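Endo-xylogalacturonan hydrolase A (Aspergillus tubingensis, PDB 4C2L) degrades xylogalacturonan in the hairy regions of pectin, cutting a galacturonic acid backbone that must be substituted with xylose. Local coordinates at residues 48-53 with 70-75; 103-108 with 145-150; 235-240 with 279-284; 265-270 with 296-301. All coordinates share one frame; numbering follows the deposited sequence.

Contact 1: residues 48-53 with 70-75; sequences IVFPEG and CDIQVE
Phe50 holds CG anti to the carbonyl carbon and beside its backbone N (chi1 -61°), which lays the ring alongside Ile72 and Val74, whose side chains share its face of the sheet; Gln73 uses a similar first torsion on the other face, next to Val49. The pair belongs to the right-handed parallel beta-helix of family 28 glycoside hydrolases. Strands 48-50 and 70-74 are adjacent rungs: their axes lie 4.8 Å apart and diverge by 6°. The ladder is regular, Phe50 N donating to Gln73 O at 2.8 Å and Gln73 N to Ile48 O in turn. On the inner face Ile72 CG2 meets the Phe50 ring in its plane, 3.6 Å from CE2. Val74 CG2 reaches the same ring obliquely, 3.9 Å from CD2. Ile35 and Leu39 of helix 32-42 pack on Phe50 and Ile72. On the outer face the extended Gln73 chain puts OE1 3.8 Å from Val49 CG2. Its amide is held by Asp71: NE2 donates to OD2 at 2.7 Å, reaching that oxygen from above the carboxylate plane, while Asp71 OD1 is salt-bridged to Arg105. Glu75 CB packs against Phe50 O, and its carboxylate leads away to Thr108 and Ser106. Beyond the strands a water bridges the two segments, accepting from Gly53 N at 2.8 Å and donating to Glu75 O at 2.7 Å.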
loop_
_atom_site.group_PDB
_atom_site.type_symbol
_atom_site.label_atom_id
_atom_site.label_comp_id
_atom_site.label_asym_id
_atom_site.label_seq_id
_atom_site.Cartn_x
_atom_site.Cartn_y
_atom_site.Cartn_z
ATOM N N ILE A 48 -12.128 24.388 2.984
ATOM C CA ILE A 48 -13.260 23.723 3.595
ATOM C C ILE A 48 -12.795 23.179 4.943
ATOM O O ILE A 48 -11.730 22.569 5.043
ATOM C CB ILE A 48 -13.761 22.597 2.662
ATOM C CG1 ILE A 48 -14.488 23.216 1.455
ATOM C CG2 ILE A 48 -14.640 21.615 3.400
ATOM C CD1 ILE A 48 -13.554 23.663 0.342
ATOM N N VAL A 49 -13.577 23.425 5.983
ATOM C CA VAL A 49 -13.174 23.069 7.342
ATOM C C VAL A 49 -14.171 22.097 7.973
ATOM O O VAL A 49 -15.369 22.360 8.014
ATOM C CB VAL A 49 -13.040 24.330 8.244
ATOM C CG1 VAL A 49 -12.794 23.934 9.697
ATOM C CG2 VAL A 49 -11.916 25.232 7.732
ATOM N N PHE A 50 -13.672 20.962 8.452
ATOM C CA PHE A 50 -14.450 20.109 9.325
ATOM C C PHE A 50 -13.929 20.379 10.730
ATOM O O PHE A 50 -12.824 19.934 11.061
ATOM C CB PHE A 50 -14.229 18.632 8.972
ATOM C CG PHE A 50 -14.632 18.277 7.574
ATOM C CD1 PHE A 50 -15.942 17.906 7.300
ATOM C CD2 PHE A 50 -13.709 18.286 6.541
ATOM C CE1 PHE A 50 -16.324 17.564 6.011
ATOM C CE2 PHE A 50 -14.085 17.946 5.243
ATOM C CZ PHE A 50 -15.399 17.578 4.984
ATOM N N PRO A 51 -14.701 21.119 11.560
ATOM C CA PRO A 51 -14.160 21.592 12.830
ATOM C C PRO A 51 -13.769 20.513 13.825
ATOM O O PRO A 51 -14.344 19.432 13.857
ATOM C CB PRO A 51 -15.327 22.398 13.433
ATOM C CG PRO A 51 -16.139 22.810 12.252
ATOM C CD PRO A 51 -16.078 21.602 11.352
ATOM N N GLU A 52 -12.813 20.855 14.684
ATOM C CA GLU A 52 -12.452 19.989 15.793
ATOM C C GLU A 52 -13.692 19.635 16.632
ATOM O O GLU A 52 -14.529 20.494 16.916
ATOM C CB GLU A 52 -11.353 20.660 16.640
ATOM C CG GLU A 52 -10.868 19.839 17.824
ATOM C CD GLU A 52 -11.426 20.325 19.161
ATOM O OE1 GLU A 52 -12.375 21.149 19.167
ATOM O OE2 GLU A 52 -10.902 19.891 20.218
ATOM N N GLY A 53 -13.813 18.362 16.984
ATOM C CA GLY A 53 -14.923 17.862 17.779
ATOM C C GLY A 53 -16.181 17.562 16.981
ATOM O O GLY A 53 -17.173 17.113 17.551
ATOM N N CYS A 70 -7.523 23.607 -3.653
ATOM C CA CYS A 70 -8.340 23.756 -2.461
ATOM C C CYS A 70 -7.607 23.182 -1.263
ATOM O O CYS A 70 -6.661 22.396 -1.405
ATOM C CB CYS A 70 -9.701 23.071 -2.634
ATOM S SG CYS A 70 -9.648 21.288 -2.403
ATOM N N ASP A 71 -8.055 23.584 -0.085
ATOM C CA ASP A 71 -7.499 23.099 1.170
ATOM C C ASP A 71 -8.653 22.535 2.002
ATOM O O ASP A 71 -9.570 23.266 2.385
ATOM C CB ASP A 71 -6.785 24.265 1.874
ATOM C CG ASP A 71 -6.166 23.885 3.217
ATOM O OD1 ASP A 71 -5.953 22.684 3.525
ATOM O OD2 ASP A 71 -5.862 24.833 3.976
ATOM N N ILE A 72 -8.627 21.226 2.239
ATOM C CA ILE A 72 -9.661 20.549 3.017
ATOM C C ILE A 72 -9.089 20.185 4.388
ATOM O O ILE A 72 -8.266 19.271 4.514
ATOM C CB ILE A 72 -10.168 19.278 2.293
ATOM C CG1 ILE A 72 -10.607 19.626 0.866
ATOM C CG2 ILE A 72 -11.292 18.619 3.071
ATOM C CD1 ILE A 72 -10.962 18.422 -0.001
ATOM N N GLN A 73 -9.523 20.913 5.406
ATOM C CA GLN A 73 -8.990 20.734 6.764
ATOM C C GLN A 73 -9.915 19.849 7.575
ATOM O O GLN A 73 -11.019 20.243 7.974
ATOM C CB GLN A 73 -8.749 22.092 7.437
ATOM C CG GLN A 73 -7.889 22.999 6.568
ATOM C CD GLN A 73 -7.657 24.379 7.162
ATOM O OE1 GLN A 73 -8.175 24.710 8.245
ATOM N NE2 GLN A 73 -6.893 25.199 6.443
ATOM N N VAL A 74 -9.468 18.623 7.802
ATOM C CA VAL A 74 -10.265 17.650 8.534
ATOM C C VAL A 74 -9.766 17.644 9.969
ATOM O O VAL A 74 -8.678 17.120 10.244
ATOM C CB VAL A 74 -10.135 16.245 7.907
ATOM C CG1 VAL A 74 -11.056 15.248 8.609
ATOM C CG2 VAL A 74 -10.406 16.300 6.396
ATOM N N GLU A 75 -10.529 18.252 10.882
ATOM C CA GLU A 75 -10.146 18.227 12.305
ATOM C C GLU A 75 -11.082 17.363 13.136
ATOM O O GLU A 75 -10.778 17.025 14.280
ATOM C CB GLU A 75 -10.061 19.650 12.887
ATOM C CG GLU A 75 -9.362 20.651 11.977
ATOM C CD GLU A 75 -7.920 20.270 11.652
ATOM O OE1 GLU A 75 -7.347 19.413 12.346
ATOM O OE2 GLU A 75 -7.363 20.837 10.706
HETATM O O HOH W 1 -11.847 16.455 16.654
#

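Contact 2: residues 103-108 with 145-150. With SO4 (sulfate ion), chain G.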
loop_
_atom_site.group_PDB
_atom_site.type_symbol
_atom_site.label_atom_id
_atom_site.label_comp_id
_atom_site.label_asym_id
_atom_site.label_seq_id
_atom_site.Cartn_x
_atom_site.Cartn_y
_atom_site.Cartn_z
ATOM N N LYS A 103 -5.065 19.871 -0.879
ATOM C CA LYS A 103 -4.519 19.515 0.425
ATOM C C LYS A 103 -5.658 18.888 1.213
ATOM O O LYS A 103 -6.699 19.515 1.416
ATOM C CB LYS A 103 -3.975 20.741 1.159
ATOM C CG LYS A 103 -3.002 21.573 0.334
ATOM C CD LYS A 103 -2.563 22.813 1.109
ATOM C CE LYS A 103 -1.892 23.838 0.201
ATOM N NZ LYS A 103 -2.916 24.629 -0.542
ATOM N N LEU A 104 -5.474 17.644 1.621
ATOM C CA LEU A 104 -6.440 16.968 2.468
ATOM C C LEU A 104 -5.687 16.692 3.739
ATOM O O LEU A 104 -4.813 15.813 3.783
ATOM C CB LEU A 104 -6.929 15.661 1.823
ATOM C CG LEU A 104 -7.893 14.770 2.627
ATOM C CD1 LEU A 104 -9.230 15.456 2.863
ATOM C CD2 LEU A 104 -8.137 13.445 1.913
ATOM N N ARG A 105 -5.990 17.459 4.772
ATOM C CA ARG A 105 -5.073 17.453 5.915
ATOM C C ARG A 105 -5.740 17.737 7.228
ATOM O O ARG A 105 -6.770 18.393 7.271
ATOM C CB ARG A 105 -3.957 18.454 5.660
ATOM C CG ARG A 105 -4.428 19.879 5.406
ATOM C CD ARG A 105 -3.206 20.745 5.119
ATOM N NE ARG A 105 -3.568 22.137 4.934
ATOM C CZ ARG A 105 -2.697 23.137 5.016
ATOM N NH1 ARG A 105 -1.421 22.882 5.309
ATOM N NH2 ARG A 105 -3.106 24.377 4.821
ATOM N N SER A 106 -5.157 17.228 8.305
ATOM C CA SER A 106 -5.557 17.653 9.630
ATOM C C SER A 106 -4.447 18.542 10.154
ATOM O O SER A 106 -3.299 18.106 10.246
ATOM C CB SER A 106 -5.776 16.469 10.575
ATOM O OG SER A 106 -6.091 16.960 11.877
ATOM N N LEU A 107 -4.772 19.799 10.430
ATOM C CA LEU A 107 -3.766 20.736 10.941
ATOM C C LEU A 107 -3.629 20.639 12.460
ATOM O O LEU A 107 -2.606 21.034 13.020
ATOM C CB LEU A 107 -4.047 22.172 10.472
ATOM C CG LEU A 107 -3.797 22.465 8.984
ATOM C CD1 LEU A 107 -4.186 23.900 8.627
ATOM C CD2 LEU A 107 -2.337 22.188 8.607
ATOM N N THR A 108 -4.640 20.095 13.129
ATOM C CA THR A 108 -4.544 19.870 14.577
ATOM C C THR A 108 -3.973 18.506 14.900
ATOM O O THR A 108 -3.449 18.283 16.003
ATOM C CB THR A 108 -5.908 19.986 15.290
ATOM O OG1 THR A 108 -6.767 18.925 14.842
ATOM C CG2 THR A 108 -6.557 21.343 15.019
ATOM N N GLU A 145 -1.663 16.675 -1.648
ATOM C CA GLU A 145 -0.976 16.531 -0.373
ATOM C C GLU A 145 -1.989 15.991 0.638
ATOM O O GLU A 145 -3.080 16.552 0.791
ATOM C CB GLU A 145 -0.413 17.901 0.043
ATOM C CG GLU A 145 0.455 17.894 1.288
ATOM C CD GLU A 145 -0.299 18.192 2.582
ATOM O OE1 GLU A 145 -1.511 18.538 2.561
ATOM O OE2 GLU A 145 0.347 18.094 3.645
ATOM N N ILE A 146 -1.639 14.878 1.281
ATOM C CA ILE A 146 -2.489 14.208 2.251
ATOM C C ILE A 146 -1.673 14.071 3.532
ATOM O O ILE A 146 -0.650 13.392 3.548
ATOM C CB ILE A 146 -2.936 12.806 1.767
ATOM C CG1 ILE A 146 -3.575 12.889 0.368
ATOM C CG2 ILE A 146 -3.925 12.175 2.749
ATOM C CD1 ILE A 146 -2.556 12.817 -0.753
ATOM N N SER A 147 -2.129 14.687 4.621
ATOM C CA SER A 147 -1.262 14.765 5.796
ATOM C C SER A 147 -1.964 14.953 7.127
ATOM O O SER A 147 -3.054 15.515 7.201
ATOM C CB SER A 147 -0.256 15.901 5.612
ATOM O OG SER A 147 -0.900 17.169 5.641
ATOM N N GLY A 148 -1.316 14.463 8.176
ATOM C CA GLY A 148 -1.684 14.765 9.538
ATOM C C GLY A 148 -2.842 13.998 10.113
ATOM O O GLY A 148 -3.179 14.171 11.283
ATOM N N LEU A 149 -3.449 13.120 9.328
ATOM C CA LEU A 149 -4.695 12.534 9.794
ATOM C C LEU A 149 -4.580 11.050 10.049
ATOM O O LEU A 149 -3.575 10.432 9.697
ATOM C CB LEU A 149 -5.829 12.867 8.826
ATOM C CG LEU A 149 -5.592 12.584 7.362
ATOM C CD1 LEU A 149 -5.884 11.107 7.129
ATOM C CD2 LEU A 149 -6.508 13.472 6.535
ATOM N N ARG A 150 -5.602 10.502 10.686
ATOM C CA ARG A 150 -5.711 9.079 10.925
ATOM C C ARG A 150 -6.737 8.499 9.955
ATOM O O ARG A 150 -7.820 9.069 9.773
ATOM C CB ARG A 150 -6.193 8.846 12.349
ATOM C CG ARG A 150 -6.456 7.392 12.693
ATOM C CD ARG A 150 -6.862 7.223 14.152
ATOM N NE ARG A 150 -7.190 5.827 14.407
ATOM C CZ ARG A 150 -8.040 5.404 15.341
ATOM N NH1 ARG A 150 -8.657 6.277 16.137
ATOM N NH2 ARG A 150 -8.264 4.101 15.478
HETATM S S SO4 G . -10.407 3.598 18.231
HETATM O O1 SO4 G . -9.103 3.026 17.822
HETATM O O2 SO4 G . -10.700 4.871 17.528
HETATM O O3 SO4 G . -10.375 3.871 19.680
HETATM O O4 SO4 G . -11.464 2.605 17.926
#
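Leu104 and Ser147 stitch two parallel strands whose axes lie 4.7 Å apart at 5°: Leu104 N donates to Glu145 O at 2.8 Å, Ser147 N to Leu104 O at 3.0 Å, and Ser106 N continues the ladder to Ser147 O. Glu145 shares a face with Lys103 and Arg105. A bend at its second torsion (chi2 -93°) turns CD toward the neighbouring strand, and OE1 then touches Lys103 CB at 3.6 Å and Arg105 CD at 3.8 Å. OE2 receives Ser147 OG at 2.5 Å, on the syn side but out of the carboxylate plane, which probably restrains its rotation. The Arg105 guanidinium stands nearly perpendicular to that carboxylate (88°) and pairs instead with Asp71; Leu107 CD2 lies over one guanidinium face, toward the rim, and Lys103 CD over the centre of the other. On the opposite face, inside the beta-helix, Leu104 CG approaches Leu149 CD2 at 4.3 Å. Farther along, the edge of the Arg150 guanidinium meets a sulfate, NH2 donating to O1 at 2.7 Å and NH1 to O2, while NH2 also pairs with Asp176. Strand 102-105 is flanked by 70-74 and strand 142-152 by 168-176, while Leu136 of strand 134-139 packs against both Leu104 and Ile146 across the interior.

Contact 3: residues 235-240 with 279-284; sequences ISVGSL and STVSNV. With NAG (2-acetamido-2-deoxy-beta-D-glucopyranose), chain B; SO4 (sulfate ion), chain E.
Val237, Leu240 and Val281 meet through branched aliphatic groups, so no ring or amide face enters the contact; the one flat side-chain group in either segment, the Asn283 amide, lies well away from 235-240. Its ND2 is bonded covalently to C1 of an N-acetylglucosamine at 1.4 Å, so Asn283 is seen to be N-glycosylated; the same ND2 donates to Asn250 OD1. At the centre, Val237 and Val281 reach toward each other tip to tip, CG1 of Val237 standing 3.9 Å from CG2 of Val281. That same CG2 is touched by Leu240 CD1 at 3.5 Å, with the leucine and valine side chains crossing at about a right angle. The strands belong to different walls of the parallel beta-helix: their axes run 8.4 Å apart at 167°, a separation bridged by side chains, and the apolar filling of the coil's interior continues with Val284 CG1, 4.3 Å from Val237 CG2. Nearer the end of the pair, Ser279 holds OG anti to its carbonyl carbon (chi1 -63°), 3.2 Å from Leu240 CB. Ser239, preceded by a cis peptide bond, points away from this core; its backbone N grips O3 of a sulfate ion at 2.6 Å, and its OG bonds to O2 of the same ion.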
loop_
_atom_site.group_PDB
_atom_site.type_symbol
_atom_site.label_atom_id
_atom_site.label_comp_id
_atom_site.label_asym_id
_atom_site.label_seq_id
_atom_site.Cartn_x
_atom_site.Cartn_y
_atom_site.Cartn_z
ATOM N N ILE A 235 6.878 -4.163 2.294
ATOM C CA ILE A 235 7.058 -3.158 1.248
ATOM C C ILE A 235 7.319 -4.014 0.023
ATOM O O ILE A 235 8.364 -4.658 -0.078
ATOM C CB ILE A 235 8.284 -2.261 1.550
ATOM C CG1 ILE A 235 8.140 -1.529 2.888
ATOM C CG2 ILE A 235 8.548 -1.261 0.425
ATOM C CD1 ILE A 235 7.011 -0.534 2.970
ATOM N N SER A 236 6.345 -4.039 -0.887
ATOM C CA SER A 236 6.243 -5.107 -1.858
ATOM C C SER A 236 6.149 -4.574 -3.285
ATOM O O SER A 236 5.300 -3.741 -3.574
ATOM C CB SER A 236 4.970 -5.908 -1.518
ATOM O OG SER A 236 4.875 -7.105 -2.264
ATOM N N VAL A 237 7.037 -5.022 -4.169
ATOM C CA VAL A 237 6.875 -4.716 -5.593
ATOM C C VAL A 237 5.953 -5.782 -6.173
ATOM O O VAL A 237 6.245 -6.985 -6.122
ATOM C CB VAL A 237 8.210 -4.698 -6.372
ATOM C CG1 VAL A 237 7.962 -4.576 -7.877
ATOM C CG2 VAL A 237 9.104 -3.553 -5.890
ATOM N N GLY A 238 4.846 -5.342 -6.748
ATOM C CA GLY A 238 3.933 -6.257 -7.426
ATOM C C GLY A 238 2.594 -6.489 -6.725
ATOM O O GLY A 238 2.203 -5.711 -5.835
ATOM N N SER A 239 1.875 -7.546 -7.127
ATOM C CA SER A 239 2.345 -8.459 -8.184
ATOM C C SER A 239 2.394 -7.760 -9.539
ATOM O O SER A 239 1.641 -6.830 -9.803
ATOM C CB SER A 239 1.438 -9.679 -8.305
ATOM O OG SER A 239 0.120 -9.282 -8.629
ATOM N N LEU A 240 3.289 -8.236 -10.391
ATOM C CA LEU A 240 3.386 -7.742 -11.759
ATOM C C LEU A 240 3.231 -8.920 -12.708
ATOM O O LEU A 240 3.621 -10.035 -12.375
ATOM C CB LEU A 240 4.767 -7.111 -11.983
ATOM C CG LEU A 240 5.204 -6.020 -11.007
ATOM C CD1 LEU A 240 6.600 -5.565 -11.398
ATOM C CD2 LEU A 240 4.227 -4.848 -10.999
ATOM N N SER A 279 7.468 -8.913 -16.588
ATOM C CA SER A 279 7.592 -7.898 -15.569
ATOM C C SER A 279 8.983 -7.303 -15.654
ATOM O O SER A 279 9.956 -8.037 -15.790
ATOM C CB SER A 279 7.432 -8.551 -14.195
ATOM O OG SER A 279 6.141 -9.108 -14.046
ATOM N N THR A 280 9.066 -5.987 -15.549
ATOM C CA THR A 280 10.340 -5.282 -15.544
ATOM C C THR A 280 10.428 -4.458 -14.277
ATOM O O THR A 280 9.551 -3.641 -13.999
ATOM C CB THR A 280 10.458 -4.381 -16.789
ATOM O OG1 THR A 280 10.318 -5.205 -17.956
ATOM C CG2 THR A 280 11.792 -3.674 -16.842
ATOM N N VAL A 281 11.478 -4.680 -13.489
ATOM C CA VAL A 281 11.651 -3.889 -12.277
ATOM C C VAL A 281 13.051 -3.342 -12.324
ATOM O O VAL A 281 14.020 -4.119 -12.364
ATOM C CB VAL A 281 11.458 -4.732 -11.001
ATOM C CG1 VAL A 281 11.563 -3.849 -9.750
ATOM C CG2 VAL A 281 10.110 -5.439 -11.039
ATOM N N SER A 282 13.175 -2.018 -12.333
ATOM C CA SER A 282 14.504 -1.418 -12.450
ATOM C C SER A 282 14.746 -0.287 -11.471
ATOM O O SER A 282 13.893 0.567 -11.255
ATOM C CB SER A 282 14.781 -0.975 -13.895
ATOM O OG SER A 282 13.981 0.126 -14.267
ATOM N N ASN A 283 15.930 -0.304 -10.857
ATOM C CA ASN A 283 16.335 0.747 -9.930
ATOM C C ASN A 283 15.376 0.845 -8.747
ATOM O O ASN A 283 14.653 1.829 -8.597
ATOM C CB ASN A 283 16.485 2.090 -10.652
ATOM C CG ASN A 283 16.843 3.233 -9.719
ATOM O OD1 ASN A 283 17.459 3.036 -8.665
ATOM N ND2 ASN A 283 16.453 4.435 -10.102
ATOM N N VAL A 284 15.390 -0.192 -7.923
ATOM C CA VAL A 284 14.602 -0.216 -6.702
ATOM C C VAL A 284 15.558 -0.440 -5.544
ATOM O O VAL A 284 16.290 -1.418 -5.523
ATOM C CB VAL A 284 13.520 -1.306 -6.739
ATOM C CG1 VAL A 284 12.784 -1.363 -5.406
ATOM C CG2 VAL A 284 12.546 -1.038 -7.891
HETATM C C1 NAG B . 16.705 5.596 -9.300
HETATM C C2 NAG B . 17.066 6.777 -10.207
HETATM C C3 NAG B . 17.173 8.075 -9.412
HETATM C C4 NAG B . 15.939 8.286 -8.524
HETATM C C5 NAG B . 15.647 7.010 -7.705
HETATM C C6 NAG B . 14.403 7.073 -6.803
HETATM C C7 NAG B . 18.487 6.243 -12.121
HETATM C C8 NAG B . 19.897 5.997 -12.579
HETATM N N2 NAG B . 18.349 6.519 -10.830
HETATM O O3 NAG B . 17.316 9.155 -10.313
HETATM O O4 NAG B . 16.189 9.397 -7.672
HETATM O O5 NAG B . 15.530 5.893 -8.567
HETATM O O6 NAG B . 13.272 7.552 -7.497
HETATM O O7 NAG B . 17.553 6.179 -12.921
HETATM S S SO4 E . -1.516 -8.709 -5.522
HETATM O O1 SO4 E . -1.647 -9.243 -4.150
HETATM O O2 SO4 E . -1.659 -9.836 -6.478
HETATM O O3 SO4 E . -0.193 -8.070 -5.593
HETATM O O4 SO4 E . -2.604 -7.752 -5.791
#

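Contact 4: residues 265-270 with 296-301. With SO4 (sulfate ion), chain H; SO4 (sulfate ion), chain E.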
loop_
_atom_site.group_PDB
_atom_site.type_symbol
_atom_site.label_atom_id
_atom_site.label_comp_id
_atom_site.label_asym_id
_atom_site.label_seq_id
_atom_site.Cartn_x
_atom_site.Cartn_y
_atom_site.Cartn_z
ATOM N N ALA A 265 10.183 -7.002 3.026
ATOM C CA ALA A 265 10.258 -6.407 1.694
ATOM C C ALA A 265 10.333 -7.503 0.669
ATOM O O ALA A 265 10.761 -8.620 0.976
ATOM C CB ALA A 265 11.473 -5.503 1.585
ATOM N N GLY A 266 9.896 -7.212 -0.553
ATOM C CA GLY A 266 10.030 -8.221 -1.588
ATOM C C GLY A 266 9.538 -7.798 -2.951
ATOM O O GLY A 266 9.075 -6.664 -3.143
ATOM N N ILE A 267 9.686 -8.735 -3.885
ATOM C CA ILE A 267 9.264 -8.580 -5.274
ATOM C C ILE A 267 8.440 -9.807 -5.648
ATOM O O ILE A 267 8.846 -10.932 -5.341
ATOM C CB ILE A 267 10.490 -8.462 -6.218
ATOM C CG1 ILE A 267 11.318 -7.221 -5.837
ATOM C CG2 ILE A 267 10.021 -8.356 -7.679
ATOM C CD1 ILE A 267 12.671 -7.128 -6.517
ATOM N N LYS A 268 7.292 -9.604 -6.308
ATOM C CA LYS A 268 6.432 -10.719 -6.697
ATOM C C LYS A 268 6.055 -10.581 -8.153
ATOM O O LYS A 268 5.461 -9.583 -8.546
ATOM C CB LYS A 268 5.102 -10.731 -5.932
ATOM C CG LYS A 268 5.145 -10.494 -4.449
ATOM C CD LYS A 268 3.799 -10.874 -3.827
ATOM C CE LYS A 268 2.648 -10.023 -4.334
ATOM N NZ LYS A 268 1.516 -9.975 -3.351
ATOM N N THR A 269 6.377 -11.584 -8.962
ATOM C CA THR A 269 5.998 -11.529 -10.371
ATOM C C THR A 269 5.350 -12.849 -10.771
ATOM O O THR A 269 5.688 -13.900 -10.250
ATOM C CB THR A 269 7.207 -11.231 -11.287
ATOM O OG1 THR A 269 8.219 -12.231 -11.097
ATOM C CG2 THR A 269 7.810 -9.850 -10.955
ATOM N N TYR A 270 4.420 -12.777 -11.717
ATOM C CA TYR A 270 3.812 -13.968 -12.281
ATOM C C TYR A 270 4.812 -14.675 -13.191
ATOM O O TYR A 270 5.676 -14.038 -13.779
ATOM C CB TYR A 270 2.580 -13.584 -13.095
ATOM C CG TYR A 270 1.350 -13.363 -12.241
ATOM C CD1 TYR A 270 1.100 -12.122 -11.644
ATOM C CD2 TYR A 270 0.426 -14.392 -12.047
ATOM C CE1 TYR A 270 -0.035 -11.920 -10.857
ATOM C CE2 TYR A 270 -0.708 -14.197 -11.268
ATOM C CZ TYR A 270 -0.933 -12.964 -10.683
ATOM O OH TYR A 270 -2.069 -12.785 -9.914
ATOM N N TYR A 296 10.072 -13.339 6.742
ATOM C CA TYR A 296 11.281 -13.199 5.940
ATOM C C TYR A 296 11.705 -11.748 5.978
ATOM O O TYR A 296 10.862 -10.843 6.026
ATOM C CB TYR A 296 11.016 -13.554 4.472
ATOM C CG TYR A 296 10.821 -15.009 4.128
ATOM C CD1 TYR A 296 11.723 -15.989 4.556
ATOM C CD2 TYR A 296 9.771 -15.397 3.297
ATOM C CE1 TYR A 296 11.546 -17.319 4.202
ATOM C CE2 TYR A 296 9.591 -16.722 2.933
ATOM C CZ TYR A 296 10.488 -17.673 3.387
ATOM O OH TYR A 296 10.298 -18.989 3.024
ATOM N N ALA A 297 13.010 -11.514 5.910
ATOM C CA ALA A 297 13.532 -10.179 5.763
ATOM C C ALA A 297 13.332 -9.716 4.320
ATOM O O ALA A 297 13.011 -8.557 4.069
ATOM C CB ALA A 297 15.010 -10.150 6.119
ATOM N N PHE A 298 13.573 -10.617 3.375
ATOM C CA PHE A 298 13.390 -10.289 1.956
ATOM C C PHE A 298 12.936 -11.502 1.184
ATOM O O PHE A 298 13.332 -12.640 1.490
ATOM C CB PHE A 298 14.675 -9.715 1.348
ATOM C CG PHE A 298 14.434 -8.924 0.094
ATOM C CD1 PHE A 298 14.055 -7.588 0.169
ATOM C CD2 PHE A 298 14.548 -9.516 -1.160
ATOM C CE1 PHE A 298 13.804 -6.850 -0.986
ATOM C CE2 PHE A 298 14.311 -8.779 -2.320
ATOM C CZ PHE A 298 13.926 -7.448 -2.230
ATOM N N GLN A 299 12.110 -11.281 0.164
ATOM C CA GLN A 299 11.609 -12.400 -0.596
ATOM C C GLN A 299 11.457 -12.012 -2.050
ATOM O O GLN A 299 11.011 -10.909 -2.355
ATOM C CB GLN A 299 10.271 -12.882 -0.021
ATOM C CG GLN A 299 9.698 -14.092 -0.733
ATOM C CD GLN A 299 8.437 -14.626 -0.091
ATOM O OE1 GLN A 299 7.829 -13.972 0.766
ATOM N NE2 GLN A 299 8.016 -15.816 -0.520
ATOM N N ILE A 300 11.867 -12.914 -2.939
ATOM C CA ILE A 300 11.543 -12.774 -4.340
ATOM C C ILE A 300 10.691 -13.963 -4.731
ATOM O O ILE A 300 11.093 -15.132 -4.539
ATOM C CB ILE A 300 12.797 -12.707 -5.232
ATOM C CG1 ILE A 300 13.627 -11.451 -4.897
ATOM C CG2 ILE A 300 12.380 -12.695 -6.702
ATOM C CD1 ILE A 300 14.973 -11.418 -5.601
ATOM N N GLN A 301 9.522 -13.657 -5.285
ATOM C CA GLN A 301 8.617 -14.661 -5.805
ATOM C C GLN A 301 8.549 -14.507 -7.304
ATOM O O GLN A 301 8.281 -13.412 -7.803
ATOM C CB GLN A 301 7.216 -14.492 -5.199
ATOM C CG GLN A 301 7.143 -14.867 -3.726
ATOM C CD GLN A 301 5.850 -14.385 -3.092
ATOM O OE1 GLN A 301 4.820 -15.055 -3.181
ATOM N NE2 GLN A 301 5.894 -13.219 -2.474
HETATM S S SO4 H . 0.691 -12.044 -0.520
HETATM O O1 SO4 H . 0.077 -13.266 0.045
HETATM O O2 SO4 H . 1.138 -12.317 -1.901
HETATM O O3 SO4 H . 1.862 -11.696 0.313
HETATM O O4 SO4 H . -0.265 -10.906 -0.508
HETATM S S SO4 E . -1.516 -8.709 -5.522
HETATM O O1 SO4 E . -1.647 -9.243 -4.150
HETATM O O2 SO4 E . -1.659 -9.836 -6.478
HETATM O O3 SO4 E . -0.193 -8.070 -5.593
HETATM O O4 SO4 E . -2.604 -7.752 -5.791
HETATM O O HOH W 2 10.341 -12.044 -9.384
#
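Consecutive rungs of one beta-helix wall, strands 266-269 and 298-301, meet here beside the probable active site: the Lys268 side chain lies about 6 Å from those of Asp210 and His233 (nearest atoms), probably catalytic, as in related family 28 enzymes. The strands are parallel, their axes 11° apart, and Gln301 N donates to Ile267 O at 2.8 Å, almost straight (176°). Inside the coil, Phe298 turns one ring face to Gly266, whose CA makes a CH-pi contact 4.2 Å from the ring centroid, while Ala265 CB packs on CD1 of that ring at 3.6 Å. On the outer face Lys268 and Gln301 lie side by side, with Gln301 NE2 3.4 Å from Lys268 CD. The lysine chain bends at chi3 (-63°), and its NZ donates to O2 of one sulfate at 2.8 Å and only weakly to a second; His233 ND1 also bonds to one of these ions. Where the strands end, a water is hydrogen-bonded to Thr269 OG1 at 2.7 Å and donates to Gln301 O at 2.9 Å.

How the contacts relate
The four contacts form two pairs along one beta-helix. Contacts 1 and 2, the first two along the chain, have centres 9 Å apart and share a wall in which strands 70-74 and 102-105 are neighbours; Ile72 N to Lys103 O, at 2.7 Å, carries the ladder from one to the other. Contacts 3 and 4, also 9 Å apart, lie on the other side of the chain's centre, about 29 to 40 Å from the first pair, centre to centre. Their segments alternate in the order 235-240, 265-270, 279-284, 296-301; contact 3 crosses the coil's interior, whereas contact 4 follows one wall. Val237 O and Lys268 N, 2.8 Å apart, join strands 235-240 and 266-269 in the wall both contacts share.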